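Local coordinates for protein acidocalcisomal pyrophosphatase (Trypanosoma cruzi, PDB 5CUV) that probably hydrolyses inorganic diphosphate to phosphate with the help of magnesium ions, at residues 33-37 / 59-64; 104-110 / 138-144. All coordinates share one frame; numbering follows the deposited sequence.

Interaction 1: 33-37 / 59-64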
loop_
_atom_site.group_PDB
_atom_site.type_symbol
_atom_site.label_atom_id
_atom_site.label_comp_id
_atom_site.label_asym_id
_atom_site.label_seq_id
_atom_site.Cartn_x
_atom_site.Cartn_y
_atom_site.Cartn_z
ATOM N N ASN A 33 -36.931 2.777 -0.092
ATOM C CA ASN A 33 -37.474 3.947 -0.844
ATOM C C ASN A 33 -38.880 3.792 -1.411
ATOM O O ASN A 33 -39.178 2.853 -2.173
ATOM C CB ASN A 33 -36.553 4.343 -2.018
ATOM C CG ASN A 33 -37.209 5.387 -2.975
ATOM O OD1 ASN A 33 -38.155 6.058 -2.603
ATOM N ND2 ASN A 33 -36.684 5.522 -4.196
ATOM N N SER A 34 -39.724 4.740 -1.020
ATOM C CA SER A 34 -41.083 4.887 -1.501
ATOM C C SER A 34 -41.640 6.152 -0.874
ATOM O O SER A 34 -41.468 7.247 -1.394
ATOM C CB SER A 34 -41.944 3.693 -1.154
ATOM O OG SER A 34 -43.122 3.780 -1.938
ATOM N N TYR A 35 -42.275 6.014 0.269
ATOM C CA TYR A 35 -42.833 7.177 0.921
ATOM C C TYR A 35 -42.385 7.308 2.354
ATOM O O TYR A 35 -41.976 6.356 2.958
ATOM C CB TYR A 35 -44.348 7.124 0.828
ATOM C CG TYR A 35 -44.898 5.738 1.018
ATOM C CD1 TYR A 35 -44.714 5.057 2.235
ATOM C CD2 TYR A 35 -45.644 5.114 0.006
ATOM C CE1 TYR A 35 -45.269 3.781 2.453
ATOM C CE2 TYR A 35 -46.210 3.830 0.210
ATOM C CZ TYR A 35 -46.021 3.175 1.443
ATOM O OH TYR A 35 -46.628 1.951 1.698
ATOM N N ILE A 36 -42.452 8.516 2.876
ATOM C CA ILE A 36 -42.053 8.813 4.235
ATOM C C ILE A 36 -42.817 7.922 5.206
ATOM O O ILE A 36 -44.029 7.928 5.236
ATOM C CB ILE A 36 -42.349 10.287 4.593
ATOM C CG1 ILE A 36 -42.075 11.203 3.399
ATOM C CG2 ILE A 36 -41.553 10.699 5.755
ATOM C CD1 ILE A 36 -40.787 10.948 2.686
ATOM N N GLY A 37 -42.111 7.152 6.011
ATOM C CA GLY A 37 -42.804 6.293 6.936
ATOM C C GLY A 37 -42.838 6.948 8.299
ATOM O O GLY A 37 -42.146 7.945 8.539
ATOM N N THR A 59 -40.949 9.246 -6.426
ATOM C CA THR A 59 -41.429 8.794 -5.130
ATOM C C THR A 59 -41.228 9.903 -4.123
ATOM O O THR A 59 -40.450 10.817 -4.349
ATOM C CB THR A 59 -40.599 7.623 -4.574
ATOM O OG1 THR A 59 -39.290 8.113 -4.221
ATOM C CG2 THR A 59 -40.498 6.462 -5.601
ATOM N N GLU A 60 -41.897 9.819 -2.985
ATOM C CA GLU A 60 -41.707 10.830 -1.961
ATOM C C GLU A 60 -40.251 10.776 -1.445
ATOM O O GLU A 60 -39.610 11.819 -1.185
ATOM C CB GLU A 60 -42.618 10.586 -0.760
ATOM C CG GLU A 60 -44.106 10.486 -1.034
ATOM C CD GLU A 60 -44.900 10.455 0.267
ATOM O OE1 GLU A 60 -46.072 10.803 0.206
ATOM O OE2 GLU A 60 -44.374 10.095 1.350
ATOM N N PHE A 61 -39.736 9.562 -1.260
ATOM C CA PHE A 61 -38.376 9.450 -0.759
ATOM C C PHE A 61 -37.471 10.264 -1.615
ATOM O O PHE A 61 -36.689 11.039 -1.118
ATOM C CB PHE A 61 -37.848 8.023 -0.757
ATOM C CG PHE A 61 -36.519 7.914 -0.135
ATOM C CD1 PHE A 61 -36.399 7.924 1.243
ATOM C CD2 PHE A 61 -35.352 7.999 -0.922
ATOM C CE1 PHE A 61 -35.156 8.035 1.865
ATOM C CE2 PHE A 61 -34.056 8.124 -0.319
ATOM C CZ PHE A 61 -33.970 8.146 1.088
ATOM N N ASP A 62 -37.601 10.073 -2.910
ATOM C CA ASP A 62 -36.783 10.766 -3.889
ATOM C C ASP A 62 -36.934 12.274 -3.900
ATOM O O ASP A 62 -35.959 13.005 -4.148
ATOM C CB ASP A 62 -37.083 10.228 -5.291
ATOM C CG ASP A 62 -36.345 8.938 -5.591
ATOM O OD1 ASP A 62 -35.592 8.448 -4.720
ATOM O OD2 ASP A 62 -36.522 8.404 -6.706
ATOM N N LEU A 63 -38.170 12.718 -3.667
ATOM C CA LEU A 63 -38.507 14.116 -3.653
ATOM C C LEU A 63 -37.939 14.730 -2.386
ATOM O O LEU A 63 -37.313 15.792 -2.456
ATOM C CB LEU A 63 -40.023 14.299 -3.752
ATOM C CG LEU A 63 -40.573 15.722 -3.477
ATOM C CD1 LEU A 63 -39.829 16.725 -4.350
ATOM C CD2 LEU A 63 -42.082 15.816 -3.739
ATOM N N VAL A 64 -38.124 14.106 -1.226
ATOM C CA VAL A 64 -37.531 14.718 -0.040
ATOM C C VAL A 64 -35.970 14.596 0.001
ATOM O O VAL A 64 -35.280 15.486 0.482
ATOM C CB VAL A 64 -38.100 14.124 1.283
ATOM C CG1 VAL A 64 -37.781 12.619 1.385
ATOM C CG2 VAL A 64 -37.495 14.852 2.461
#
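The F61 ring and the N33 amide lie obliquely to each other, their planes 50° apart. D62 OD1 sits at the F61 ring edge, in its plane, and Y177 of the second subunit meets the same ring. N33 is poorly ordered and its OD1 is crowded in the model, so its bond from T59 OG1 is doubtful. The Y35 ring has S34 CB over one face, 4.1 Å above the plane and offset toward the rim. E60 OE2 lies obliquely to the Y35 ring, near Y35 CB.

E60 is extended beyond CG. This carries OE2 alongside the 33-37 backbone, where I36 N donates to E60 OE2 at 2.9 Å, nearly along the C-O axis. Two further partners hold the group. R82 forms a salt bridge to OE2, and L50 N donates to OE1. R82 also hydrogen-bonds to I36 O.

At the next residue, F61 N donates to S34 O at 2.9 Å and a nearly straight 165°. T59 is the N-cap of helix 60-66. Its OG1 lies between the backbone N and the carbonyl carbon (chi1 69°), and from there T59 OG1 takes the N-H of D62 N at 2.9 Å. Beyond the polar groups, I36 CD1 meets V64 CG1 tip to tip at 3.7 Å. I36 and V64 also pack on G256 and V257 of the second subunit, respectively. D62 OD1 forms a salt bridge with R366 of the third subunit.

The loop 33-37 is thus docked on the first turn of a helix that also touches two neighbouring subunits. The T59 hydroxyl and the S34 carbonyl take N-H groups of that turn. The buried E60 carboxylate has two N-H donors and an arginine, which would probably keep it ionised.

Interaction 2: 104-110 / 138-144; sequences CKYLGRV and WWCSHPE
R109 runs past E144 and ends on W139. Its CB lies 3.9 Å from E144 OE1. CG rests against the E144 carboxylate carbon, and CD meets E144 CB. A bend at chi3 (-58°) turns the guanidinium over the indole. NE comes 3.7 Å from W139 CZ3. CZ stands 3.8 Å from the centroid of the W139 six-membered ring and 18° off its normal, a cation-pi contact. NH2 hangs over the centre of the indole. R109 NH1 lies 3.5 Å from W138 CH2. In a different direction, NH1 makes a weak hydrogen bond to H142 O. The guanidinium lies nearly flat on W139, with planes 27° apart, and E144 CG covers its opposite face. The charges of R109 and E144 are close but form no salt bridge.

The two segments carry the ends of helices 97-106 and 132-141, whose arrangement is consistent with a paired EF-hand domain. G108 has positive phi and closes the first helix in a Schellman motif; R109 follows directly.

C104 SG sits at the edges of both indoles, 3.9 Å from W138 CZ3 and 3.8 Å from W139 CZ3. L107 CB approaches W139 CH2 at 3.6 Å. V110 N donates weakly to E144 OE2. The indole NE1 of W139 bonds N255 OD1 of the second subunit, and L107 packs on G256 of that same subunit.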
loop_
_atom_site.group_PDB
_atom_site.type_symbol
_atom_site.label_atom_id
_atom_site.label_comp_id
_atom_site.label_asym_id
_atom_site.label_seq_id
_atom_site.Cartn_x
_atom_site.Cartn_y
_atom_site.Cartn_z
ATOM N N CYS A 104 -45.446 13.399 20.645
ATOM C CA CYS A 104 -44.548 14.539 20.632
ATOM C C CYS A 104 -43.115 14.184 20.953
ATOM O O CYS A 104 -42.188 14.698 20.321
ATOM C CB CYS A 104 -45.015 15.591 21.623
ATOM S SG CYS A 104 -46.277 16.682 20.979
ATOM N N LYS A 105 -42.933 13.303 21.941
ATOM C CA LYS A 105 -41.605 12.894 22.350
ATOM C C LYS A 105 -41.062 12.013 21.264
ATOM O O LYS A 105 -39.850 11.836 21.103
ATOM C CB LYS A 105 -41.640 12.177 23.705
ATOM C CG LYS A 105 -41.861 13.165 24.888
ATOM C CD LYS A 105 -41.696 12.523 26.288
ATOM C CE LYS A 105 -42.343 13.398 27.412
ATOM N NZ LYS A 105 -42.329 12.765 28.784
ATOM N N TYR A 106 -41.951 11.466 20.470
ATOM C CA TYR A 106 -41.458 10.636 19.418
ATOM C C TYR A 106 -40.948 11.531 18.302
ATOM O O TYR A 106 -39.969 11.190 17.679
ATOM C CB TYR A 106 -42.565 9.744 18.920
ATOM C CG TYR A 106 -42.188 8.811 17.813
ATOM C CD1 TYR A 106 -41.211 7.822 17.991
ATOM C CD2 TYR A 106 -42.897 8.837 16.616
ATOM C CE1 TYR A 106 -40.973 6.862 16.991
ATOM C CE2 TYR A 106 -42.673 7.908 15.610
ATOM C CZ TYR A 106 -41.717 6.919 15.798
ATOM O OH TYR A 106 -41.551 6.016 14.786
ATOM N N LEU A 107 -41.590 12.678 18.065
ATOM C CA LEU A 107 -41.186 13.568 16.988
ATOM C C LEU A 107 -39.990 14.403 17.308
ATOM O O LEU A 107 -39.574 15.239 16.491
ATOM C CB LEU A 107 -42.307 14.481 16.587
ATOM C CG LEU A 107 -43.388 13.660 15.913
ATOM C CD1 LEU A 107 -44.616 14.532 15.726
ATOM C CD2 LEU A 107 -42.875 13.071 14.610
ATOM N N GLY A 108 -39.443 14.179 18.499
ATOM C CA GLY A 108 -38.267 14.901 18.928
ATOM C C GLY A 108 -38.448 16.059 19.887
ATOM O O GLY A 108 -37.443 16.663 20.293
ATOM N N ARG A 109 -39.682 16.385 20.278
ATOM C CA ARG A 109 -39.873 17.522 21.186
ATOM C C ARG A 109 -39.631 17.252 22.689
ATOM O O ARG A 109 -39.964 16.198 23.232
ATOM C CB ARG A 109 -41.257 18.119 20.951
ATOM C CG ARG A 109 -41.481 19.429 21.658
ATOM C CD ARG A 109 -42.785 20.065 21.230
ATOM N NE ARG A 109 -42.831 20.290 19.796
ATOM C CZ ARG A 109 -43.615 21.199 19.243
ATOM N NH1 ARG A 109 -44.382 21.929 20.032
ATOM N NH2 ARG A 109 -43.625 21.385 17.925
ATOM N N VAL A 110 -39.044 18.228 23.365
ATOM C CA VAL A 110 -38.743 18.075 24.783
ATOM C C VAL A 110 -39.926 18.508 25.636
ATOM O O VAL A 110 -40.034 19.670 26.040
ATOM C CB VAL A 110 -37.431 18.844 25.157
ATOM C CG1 VAL A 110 -36.267 18.353 24.258
ATOM C CG2 VAL A 110 -37.635 20.376 25.016
ATOM N N TRP A 138 -51.910 23.439 17.076
ATOM C CA TRP A 138 -51.092 23.714 18.252
ATOM C C TRP A 138 -49.586 23.620 17.941
ATOM O O TRP A 138 -48.813 24.459 18.400
ATOM C CB TRP A 138 -51.446 22.736 19.401
ATOM C CG TRP A 138 -50.499 22.867 20.574
ATOM C CD1 TRP A 138 -50.468 23.878 21.503
ATOM C CD2 TRP A 138 -49.400 22.019 20.874
ATOM N NE1 TRP A 138 -49.409 23.709 22.364
ATOM C CE2 TRP A 138 -48.735 22.572 22.000
ATOM C CE3 TRP A 138 -48.897 20.849 20.299
ATOM C CZ2 TRP A 138 -47.590 21.984 22.561
ATOM C CZ3 TRP A 138 -47.748 20.263 20.857
ATOM C CH2 TRP A 138 -47.111 20.833 21.974
ATOM N N TRP A 139 -49.201 22.574 17.193
ATOM C CA TRP A 139 -47.808 22.292 16.789
ATOM C C TRP A 139 -47.178 23.472 16.037
ATOM O O TRP A 139 -46.082 23.935 16.356
ATOM C CB TRP A 139 -47.793 21.059 15.877
ATOM C CG TRP A 139 -46.413 20.574 15.475
ATOM C CD1 TRP A 139 -45.724 20.885 14.331
ATOM C CD2 TRP A 139 -45.621 19.610 16.163
ATOM N NE1 TRP A 139 -44.562 20.165 14.261
ATOM C CE2 TRP A 139 -44.474 19.369 15.375
ATOM C CE3 TRP A 139 -45.772 18.910 17.365
ATOM C CZ2 TRP A 139 -43.480 18.442 15.760
ATOM C CZ3 TRP A 139 -44.796 18.002 17.737
ATOM C CH2 TRP A 139 -43.665 17.773 16.936
ATOM N N CYS A 140 -47.901 23.923 15.023
ATOM C CA CYS A 140 -47.492 25.022 14.208
ATOM C C CYS A 140 -47.400 26.283 14.996
ATOM O O CYS A 140 -46.686 27.174 14.600
ATOM C CB CYS A 140 -48.460 25.230 13.078
ATOM S SG CYS A 140 -48.415 23.880 11.929
ATOM N N SER A 141 -48.091 26.386 16.116
ATOM C CA SER A 141 -48.020 27.628 16.872
ATOM C C SER A 141 -46.996 27.614 17.975
ATOM O O SER A 141 -46.734 28.630 18.592
ATOM C CB SER A 141 -49.395 27.972 17.438
ATOM O OG SER A 141 -50.344 28.020 16.380
ATOM N N HIS A 142 -46.392 26.470 18.225
ATOM C CA HIS A 142 -45.417 26.383 19.295
ATOM C C HIS A 142 -44.230 25.553 18.914
ATOM O O HIS A 142 -44.182 24.363 19.220
ATOM C CB HIS A 142 -46.064 25.787 20.530
ATOM C CG HIS A 142 -47.224 26.583 21.011
ATOM N ND1 HIS A 142 -48.286 26.895 20.194
ATOM C CD2 HIS A 142 -47.440 27.228 22.180
ATOM C CE1 HIS A 142 -49.105 27.708 20.836
ATOM N NE2 HIS A 142 -48.614 27.926 22.043
ATOM N N PRO A 143 -43.265 26.162 18.214
ATOM C CA PRO A 143 -42.048 25.478 17.782
ATOM C C PRO A 143 -41.108 25.321 18.984
ATOM O O PRO A 143 -39.879 25.380 18.854
ATOM C CB PRO A 143 -41.503 26.415 16.722
ATOM C CG PRO A 143 -42.761 27.088 16.189
ATOM C CD PRO A 143 -43.464 27.405 17.452
ATOM N N GLU A 144 -41.728 25.138 20.148
ATOM C CA GLU A 144 -41.083 24.945 21.451
ATOM C C GLU A 144 -39.727 25.595 21.720
ATOM O O GLU A 144 -38.866 25.703 20.842
ATOM C CB GLU A 144 -40.938 23.457 21.748
ATOM C CG GLU A 144 -39.893 22.786 20.885
ATOM C CD GLU A 144 -39.220 21.625 21.585
ATOM O OE1 GLU A 144 -38.512 20.858 20.890
ATOM O OE2 GLU A 144 -39.393 21.481 22.822
#

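Interaction 1 closes before interaction 2 opens along the chain. Their centres are 23 Å apart and their nearest atoms about 7 Å apart, without touching. Both lie on the same side of the chain's centre, away from the malate and magnesium sites. Helix 73-87 connects them: it meets the 33-37 / 59-64 contact through R82 and packs against the 104-110 / 138-144 contact through M80. Both contacts also touch the second subunit, and they meet there at the same residue, G256. Two separate parts of the N-terminal helical region are therefore docked on one neighbouring subunit, and interaction 1 reaches a third subunit as well.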